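Local coordinates for encapsulated ferritin-like protein (Haliangium ochraceum, PDB 5N5F), which oxidises Fe(2+) to Fe(3+) as a ferritin-like ferroxidase, the decameric cargo of an encapsulin nanocompartment, in which the mineralised iron is deposited, at residues 13-16 / 17-20; 37-40 / 41-45; 69-72 / 73-77. All coordinates share one frame; numbering follows the deposited sequence.

Contact 1: residues 13-16 / 17-20; sequences LLSE and ETKN
Glu16 and Lys19 cross at about a right angle just inside the start of helix 16-44. The glutamate bends at chi2, and the lysine curls back at chi3 and chi4. This brings Lys19 NZ to 3.6 Å from Glu16 OE1 in a salt bridge. Lys19 NZ also hydrogen-bonds to Ala11 O and, weakly, to Leu14 O at 3.3 Å. The CG of Lys19 rests against the CB of Leu14, 3.9 Å away. Ser15 is the N-cap residue. Its OG sits between its own backbone N and carbonyl carbon (chi1 70°) and donates to Thr18 OG1 at 2.9 Å. Thr18 OG1 is also bonded to Asp43 of the second subunit. Asn20 ND2 lies 3.6 Å from Glu16 CG, with the amide plane 79° from the Glu16 carboxylate plane. The two side chains share Ser46 of the third subunit, whose OG bonds to Glu16 OE2 and Asn20 ND2. In the backbone, Lys19 N to Ser15 O at 3.1 Å and Asn20 N to Glu16 O at 3.0 Å open the helical ladder. Leu14 of the leading loop packs on Asp43, and Thr18 of the first turn on Gln39, both on helix 16-44 of the second subunit; the end of helix 48-75 of the same chain lies beside Asn20.

Contact 2: residues 37-40 / 41-45; sequences WYQQ and RADAC
The guanidinium of Arg41 has Trp37 O over one face, 4.0 Å above the plane and offset toward the rim. Its NH2 comes to the edge of the Tyr38 ring, near the ring plane, and lies 3.4 Å from Tyr38 CE1. Ring and guanidinium planes are 57° apart, so this is not a stack. A bend at chi3 (-79°) folds the arginine back along the helix, and NH1 comes 3.9 Å from Trp37 CB. The charge is met by Glu30 of the third subunit, which forms a salt bridge to NH2, while the Trp37 ring meets that of His8 of the second subunit. Without the Arg41 guanidinium, as with an alanine here, Glu30 of the third subunit would probably lose its cationic mate and a gap would open beside Tyr38. All this lies on the last turns of helix 16-44, one of the two long antiparallel helices of this EncFtn-like chain. Tyr38 lies close to Glu61, an iron ligand by similarity. One turn apart, Gln39 NE2 donates to Asp43 OD1 at 2.8 Å. The bond is bent, with an N-H...O angle of 134°. The acceptor lies in the amide plane, but the donor stands above the carboxylate plane. Gln39 OE1 takes a bond from Lys58, and Asp43 OD2 accepts from Thr18 of the second subunit. Ala44 N bonds to Gln40 O at 3.2 Å near the end of the helix, and Cys45 N follows with weak bonds to Arg41 O and Ala42 O.

Contact 3: residues 69-72 / 73-77; sequences LEWI and RRRSP
Glu70 OE2 is gripped by two arginines that approach from the same face of its carboxylate plane. Arg74 NE donates to it at 2.8 Å on the anti side, in a nearly straight bond. Arg73 NH2 donates to it at 3.2 Å on the syn side. Arg73 also sends NE to Glu70 OE1, at 3.1 Å, so it holds the carboxylate side-on with two nitrogens. Glu70 and Arg73 lie side by side and point the same way, whereas the Arg74 guanidinium plane is nearly perpendicular to the carboxylate plane (89°). Glu70 has CG anti to the backbone N (chi1 175°) and then bends at chi2, which carries its carboxylate to both arginines. The second subunit adds the backbone N of Phe88 to OE1 and that of Thr89 to OE2, and it takes bonds from Arg74 NH2 at Thr89 OG1 and from Arg74 NH1 at Arg91 O. Such a set of donors would probably keep the glutamate ionised and fixed in rotation. This salt-bridge network sits at the C-terminal end of helix 48-75, where the chain turns into helix 77-86. Arg73 extends the network to Asp80 on that helix. The indole of Trp71 carries the guanidinium of Arg75 flat on one face, planes 8° apart and centres 3.7 Å apart, a cation-pi stack. Arg75 CD continues the cover, 3.6 Å from the centroid of the six-membered ring of Trp71. Glu47 of the third subunit binds both Trp71 NE1 and Arg75 NH2. Ser76 is the N-cap of the next helix, and its OG bonds to the backbone N of Phe79.

How the contacts relate
From the N terminus, contact 1 comes first, where the leading loop enters helix 16-44. Contact 2 follows at the far end of the same helix, with its centre about 36 Å from that of contact 1. After a short turn the chain runs back along helix 48-75. Contact 3 lies at the end of that helix, before helix 77-86. All three are local and in series, so none nests or crosses and none closes a long loop. The return brings contact 3 beside contact 1, where Asn20 O packs 4.2 Å from Trp71 CZ3. Contacts 2 and 3 stay about 17 Å apart at their nearest atoms. All three touch the second subunit, tying the helix ends into the assembly.

Contact 1: residues 13-16 / 17-20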
loop_
_atom_site.group_PDB
_atom_site.type_symbol
_atom_site.label_atom_id
_atom_site.label_comp_id
_atom_site.label_asym_id
_atom_site.label_seq_id
_atom_site.Cartn_x
_atom_site.Cartn_y
_atom_site.Cartn_z
ATOM N N LEU B 13 -14.764 15.105 -16.338
ATOM C CA LEU B 13 -14.430 14.555 -17.646
ATOM C C LEU B 13 -15.076 13.200 -17.907
ATOM O O LEU B 13 -15.087 12.751 -19.059
ATOM C CB LEU B 13 -12.912 14.426 -17.789
ATOM C CG LEU B 13 -12.098 15.720 -17.789
ATOM C CD1 LEU B 13 -10.629 15.403 -18.016
ATOM C CD2 LEU B 13 -12.593 16.703 -18.842
ATOM N N LEU B 14 -15.609 12.544 -16.880
ATOM C CA LEU B 14 -16.208 11.225 -17.018
ATOM C C LEU B 14 -17.721 11.348 -17.122
ATOM O O LEU B 14 -18.349 12.097 -16.367
ATOM C CB LEU B 14 -15.844 10.336 -15.826
ATOM C CG LEU B 14 -14.355 10.191 -15.505
ATOM C CD1 LEU B 14 -14.154 9.395 -14.221
ATOM C CD2 LEU B 14 -13.618 9.532 -16.655
ATOM N N SER B 15 -18.306 10.606 -18.058
ATOM C CA SER B 15 -19.756 10.548 -18.151
ATOM C C SER B 15 -20.335 9.939 -16.879
ATOM O O SER B 15 -19.674 9.169 -16.175
ATOM C CB SER B 15 -20.185 9.722 -19.360
ATOM O OG SER B 15 -19.904 8.347 -19.163
ATOM N N GLU B 16 -21.589 10.291 -16.586
ATOM C CA GLU B 16 -22.250 9.733 -15.412
ATOM C C GLU B 16 -22.410 8.225 -15.533
ATOM O O GLU B 16 -22.480 7.524 -14.518
ATOM C CB GLU B 16 -23.612 10.399 -15.206
ATOM C CG GLU B 16 -24.297 10.032 -13.893
ATOM C CD GLU B 16 -23.529 10.514 -12.672
ATOM O OE1 GLU B 16 -22.666 11.403 -12.827
ATOM O OE2 GLU B 16 -23.787 10.004 -11.560
ATOM N N GLU B 17 -22.462 7.705 -16.761
ATOM C CA GLU B 17 -22.544 6.260 -16.945
ATOM C C GLU B 17 -21.222 5.591 -16.594
ATOM O O GLU B 17 -21.205 4.522 -15.971
ATOM C CB GLU B 17 -22.949 5.931 -18.382
ATOM C CG GLU B 17 -24.374 6.342 -18.737
ATOM C CD GLU B 17 -24.547 7.845 -18.861
ATOM O OE1 GLU B 17 -23.575 8.530 -19.248
ATOM O OE2 GLU B 17 -25.654 8.343 -18.565
ATOM N N THR B 18 -20.103 6.206 -16.981
ATOM C CA THR B 18 -18.800 5.673 -16.601
ATOM C C THR B 18 -18.655 5.618 -15.086
ATOM O O THR B 18 -18.155 4.628 -14.538
ATOM C CB THR B 18 -17.687 6.521 -17.215
ATOM O OG1 THR B 18 -17.770 6.458 -18.645
ATOM C CG2 THR B 18 -16.313 6.026 -16.778
ATOM N N LYS B 19 -19.091 6.671 -14.391
ATOM C CA LYS B 19 -18.934 6.712 -12.941
ATOM C C LYS B 19 -19.831 5.690 -12.254
ATOM O O LYS B 19 -19.420 5.056 -11.276
ATOM C CB LYS B 19 -19.220 8.122 -12.427
ATOM C CG LYS B 19 -18.254 9.171 -12.965
ATOM C CD LYS B 19 -18.158 10.378 -12.044
ATOM C CE LYS B 19 -19.383 11.269 -12.145
ATOM N NZ LYS B 19 -19.240 12.279 -13.225
ATOM N N ASN B 20 -21.058 5.510 -12.749
ATOM C CA ASN B 20 -21.923 4.476 -12.191
ATOM C C ASN B 20 -21.399 3.083 -12.509
ATOM O O ASN B 20 -21.542 2.167 -11.693
ATOM C CB ASN B 20 -23.350 4.643 -12.713
ATOM C CG ASN B 20 -24.049 5.847 -12.116
ATOM O OD1 ASN B 20 -23.910 6.134 -10.926
ATOM N ND2 ASN B 20 -24.803 6.562 -12.941
#

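Contact 2: residues 37-40 / 41-45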
loop_
_atom_site.group_PDB
_atom_site.type_symbol
_atom_site.label_atom_id
_atom_site.label_comp_id
_atom_site.label_asym_id
_atom_site.label_seq_id
_atom_site.Cartn_x
_atom_site.Cartn_y
_atom_site.Cartn_z
ATOM N N TRP B 37 -11.374 -14.931 -0.411
ATOM C CA TRP B 37 -10.836 -14.896 0.945
ATOM C C TRP B 37 -11.629 -15.786 1.898
ATOM O O TRP B 37 -11.048 -16.381 2.814
ATOM C CB TRP B 37 -10.814 -13.457 1.455
ATOM C CG TRP B 37 -9.957 -12.553 0.628
ATOM C CD1 TRP B 37 -8.989 -12.926 -0.264
ATOM C CD2 TRP B 37 -9.993 -11.121 0.603
ATOM N NE1 TRP B 37 -8.420 -11.815 -0.838
ATOM C CE2 TRP B 37 -9.018 -10.694 -0.321
ATOM C CE3 TRP B 37 -10.755 -10.160 1.272
ATOM C CZ2 TRP B 37 -8.784 -9.348 -0.591
ATOM C CZ3 TRP B 37 -10.522 -8.824 1.004
ATOM C CH2 TRP B 37 -9.545 -8.430 0.080
ATOM N N TYR B 38 -12.944 -15.894 1.706
ATOM C CA TYR B 38 -13.735 -16.753 2.582
ATOM C C TYR B 38 -13.374 -18.218 2.383
ATOM O O TYR B 38 -13.243 -18.968 3.357
ATOM C CB TYR B 38 -15.227 -16.536 2.338
ATOM C CG TYR B 38 -15.779 -15.253 2.924
ATOM C CD1 TYR B 38 -14.940 -14.220 3.331
ATOM C CD2 TYR B 38 -17.147 -15.081 3.079
ATOM C CE1 TYR B 38 -15.453 -13.050 3.863
ATOM C CE2 TYR B 38 -17.669 -13.919 3.615
ATOM C CZ TYR B 38 -16.820 -12.908 4.003
ATOM O OH TYR B 38 -17.348 -11.753 4.532
ATOM N N GLN B 39 -13.202 -18.646 1.131
ATOM C CA GLN B 39 -12.836 -20.034 0.879
ATOM C C GLN B 39 -11.483 -20.360 1.496
ATOM O O GLN B 39 -11.318 -21.409 2.130
ATOM C CB GLN B 39 -12.827 -20.311 -0.625
ATOM C CG GLN B 39 -12.616 -21.775 -0.979
ATOM C CD GLN B 39 -13.681 -22.679 -0.386
ATOM O OE1 GLN B 39 -14.871 -22.525 -0.664
ATOM N NE2 GLN B 39 -13.257 -23.624 0.443
ATOM N N GLN B 40 -10.503 -19.470 1.329
ATOM C CA GLN B 40 -9.190 -19.689 1.928
ATOM C C GLN B 40 -9.290 -19.823 3.445
ATOM O O GLN B 40 -8.692 -20.725 4.043
ATOM C CB GLN B 40 -8.253 -18.542 1.558
ATOM C CG GLN B 40 -7.827 -18.522 0.104
ATOM C CD GLN B 40 -6.869 -17.389 -0.193
ATOM O OE1 GLN B 40 -5.993 -17.075 0.613
ATOM N NE2 GLN B 40 -7.036 -16.760 -1.354
ATOM N N ARG B 41 -10.032 -18.920 4.088
ATOM C CA ARG B 41 -10.123 -18.954 5.544
ATOM C C ARG B 41 -10.922 -20.156 6.028
ATOM O O ARG B 41 -10.603 -20.725 7.079
ATOM C CB ARG B 41 -10.732 -17.650 6.059
ATOM C CG ARG B 41 -9.804 -16.450 5.879
ATOM C CD ARG B 41 -10.145 -15.314 6.828
ATOM N NE ARG B 41 -11.290 -14.534 6.371
ATOM C CZ ARG B 41 -11.210 -13.429 5.632
ATOM N NH1 ARG B 41 -10.033 -12.950 5.254
ATOM N NH2 ARG B 41 -12.321 -12.798 5.273
ATOM N N ALA B 42 -11.945 -20.572 5.275
ATOM C CA ALA B 42 -12.698 -21.765 5.649
ATOM C C ALA B 42 -11.845 -23.021 5.508
ATOM O O ALA B 42 -11.971 -23.955 6.309
ATOM C CB ALA B 42 -13.961 -21.877 4.799
ATOM N N ASP B 43 -10.967 -23.059 4.503
ATOM C CA ASP B 43 -10.072 -24.201 4.336
ATOM C C ASP B 43 -9.130 -24.345 5.525
ATOM O O ASP B 43 -8.971 -25.438 6.079
ATOM C CB ASP B 43 -9.269 -24.052 3.045
ATOM C CG ASP B 43 -9.981 -24.635 1.844
ATOM O OD1 ASP B 43 -11.219 -24.807 1.914
ATOM O OD2 ASP B 43 -9.302 -24.918 0.831
ATOM N N ALA B 44 -8.472 -23.252 5.911
ATOM C CA ALA B 44 -7.542 -23.281 7.029
ATOM C C ALA B 44 -8.249 -23.313 8.376
ATOM O O ALA B 44 -7.607 -23.618 9.386
ATOM C CB ALA B 44 -6.611 -22.069 6.965
ATOM N N CYS B 45 -9.544 -23.008 8.407
ATOM C CA CYS B 45 -10.319 -23.066 9.638
ATOM C C CYS B 45 -10.154 -24.422 10.311
ATOM O O CYS B 45 -10.058 -25.454 9.645
ATOM C CB CYS B 45 -11.796 -22.813 9.327
ATOM S SG CYS B 45 -12.740 -22.042 10.653
#

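Contact 3: residues 69-72 / 73-77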
loop_
_atom_site.group_PDB
_atom_site.type_symbol
_atom_site.label_atom_id
_atom_site.label_comp_id
_atom_site.label_asym_id
_atom_site.label_seq_id
_atom_site.Cartn_x
_atom_site.Cartn_y
_atom_site.Cartn_z
ATOM N N LEU B 69 -23.456 -8.068 -11.411
ATOM C CA LEU B 69 -23.068 -8.331 -12.792
ATOM C C LEU B 69 -24.260 -8.189 -13.726
ATOM O O LEU B 69 -24.130 -7.654 -14.833
ATOM C CB LEU B 69 -22.446 -9.724 -12.906
ATOM C CG LEU B 69 -21.992 -10.176 -14.300
ATOM C CD1 LEU B 69 -20.993 -9.202 -14.934
ATOM C CD2 LEU B 69 -21.389 -11.569 -14.217
ATOM N N GLU B 70 -25.438 -8.646 -13.292
ATOM C CA GLU B 70 -26.634 -8.485 -14.109
ATOM C C GLU B 70 -26.966 -7.012 -14.311
ATOM O O GLU B 70 -27.419 -6.614 -15.390
ATOM C CB GLU B 70 -27.812 -9.223 -13.474
ATOM C CG GLU B 70 -29.154 -9.020 -14.190
ATOM C CD GLU B 70 -29.159 -9.526 -15.622
ATOM O OE1 GLU B 70 -28.156 -10.133 -16.052
ATOM O OE2 GLU B 70 -30.175 -9.316 -16.323
ATOM N N TRP B 71 -26.758 -6.185 -13.285
ATOM C CA TRP B 71 -26.954 -4.752 -13.467
ATOM C C TRP B 71 -25.994 -4.208 -14.520
ATOM O O TRP B 71 -26.393 -3.434 -15.398
ATOM C CB TRP B 71 -26.770 -4.016 -12.144
ATOM C CG TRP B 71 -27.086 -2.559 -12.242
ATOM C CD1 TRP B 71 -28.266 -1.954 -11.920
ATOM C CD2 TRP B 71 -26.214 -1.518 -12.700
ATOM N NE1 TRP B 71 -28.182 -0.602 -12.145
ATOM C CE2 TRP B 71 -26.933 -0.310 -12.629
ATOM C CE3 TRP B 71 -24.895 -1.491 -13.163
ATOM C CZ2 TRP B 71 -26.377 0.913 -12.999
ATOM C CZ3 TRP B 71 -24.346 -0.278 -13.533
ATOM C CH2 TRP B 71 -25.086 0.907 -13.448
ATOM N N ILE B 72 -24.726 -4.616 -14.451
ATOM C CA ILE B 72 -23.752 -4.207 -15.459
ATOM C C ILE B 72 -24.195 -4.662 -16.845
ATOM O O ILE B 72 -24.114 -3.902 -17.818
ATOM C CB ILE B 72 -22.361 -4.758 -15.098
ATOM C CG1 ILE B 72 -21.855 -4.098 -13.812
ATOM C CG2 ILE B 72 -21.369 -4.543 -16.241
ATOM C CD1 ILE B 72 -20.592 -4.705 -13.271
ATOM N N ARG B 73 -24.664 -5.906 -16.960
ATOM C CA ARG B 73 -25.002 -6.447 -18.274
ATOM C C ARG B 73 -26.127 -5.658 -18.928
ATOM O O ARG B 73 -26.140 -5.477 -20.152
ATOM C CB ARG B 73 -25.397 -7.918 -18.163
ATOM C CG ARG B 73 -25.610 -8.594 -19.521
ATOM C CD ARG B 73 -26.445 -9.856 -19.400
ATOM N NE ARG B 73 -27.828 -9.556 -19.044
ATOM C CZ ARG B 73 -28.786 -9.255 -19.916
ATOM N NH1 ARG B 73 -28.526 -9.204 -21.215
ATOM N NH2 ARG B 73 -30.012 -8.997 -19.484
ATOM N N ARG B 74 -27.094 -5.198 -18.135
ATOM C CA ARG B 74 -28.235 -4.486 -18.690
ATOM C C ARG B 74 -27.879 -3.103 -19.219
ATOM O O ARG B 74 -28.681 -2.519 -19.956
ATOM C CB ARG B 74 -29.334 -4.374 -17.632
ATOM C CG ARG B 74 -29.938 -5.713 -17.248
ATOM C CD ARG B 74 -30.938 -5.579 -16.107
ATOM N NE ARG B 74 -31.473 -6.878 -15.713
ATOM C CZ ARG B 74 -32.515 -7.049 -14.906
ATOM N NH1 ARG B 74 -33.149 -6.001 -14.397
ATOM N NH2 ARG B 74 -32.923 -8.274 -14.611
ATOM N N ARG B 75 -26.700 -2.572 -18.885
ATOM C CA ARG B 75 -26.304 -1.235 -19.310
ATOM C C ARG B 75 -24.992 -1.231 -20.085
ATOM O O ARG B 75 -24.498 -0.154 -20.441
ATOM C CB ARG B 75 -26.202 -0.308 -18.096
ATOM C CG ARG B 75 -27.545 0.011 -17.468
ATOM C CD ARG B 75 -27.377 0.648 -16.110
ATOM N NE ARG B 75 -28.665 0.963 -15.500
ATOM C CZ ARG B 75 -29.471 0.063 -14.945
ATOM N NH1 ARG B 75 -29.130 -1.220 -14.919
ATOM N NH2 ARG B 75 -30.624 0.445 -14.416
ATOM N N SER B 76 -24.420 -2.399 -20.368
ATOM C CA SER B 76 -23.144 -2.487 -21.075
ATOM C C SER B 76 -23.286 -3.444 -22.251
ATOM O O SER B 76 -23.278 -4.672 -22.057
ATOM C CB SER B 76 -22.023 -2.948 -20.159
ATOM O OG SER B 76 -20.856 -3.201 -20.925
ATOM N N PRO B 77 -23.398 -2.927 -23.477
ATOM C CA PRO B 77 -23.491 -3.823 -24.640
ATOM C C PRO B 77 -22.328 -4.792 -24.758
ATOM O O PRO B 77 -22.524 -5.919 -25.228
ATOM C CB PRO B 77 -23.538 -2.852 -25.830
ATOM C CG PRO B 77 -24.064 -1.581 -25.269
ATOM C CD PRO B 77 -23.564 -1.512 -23.852
#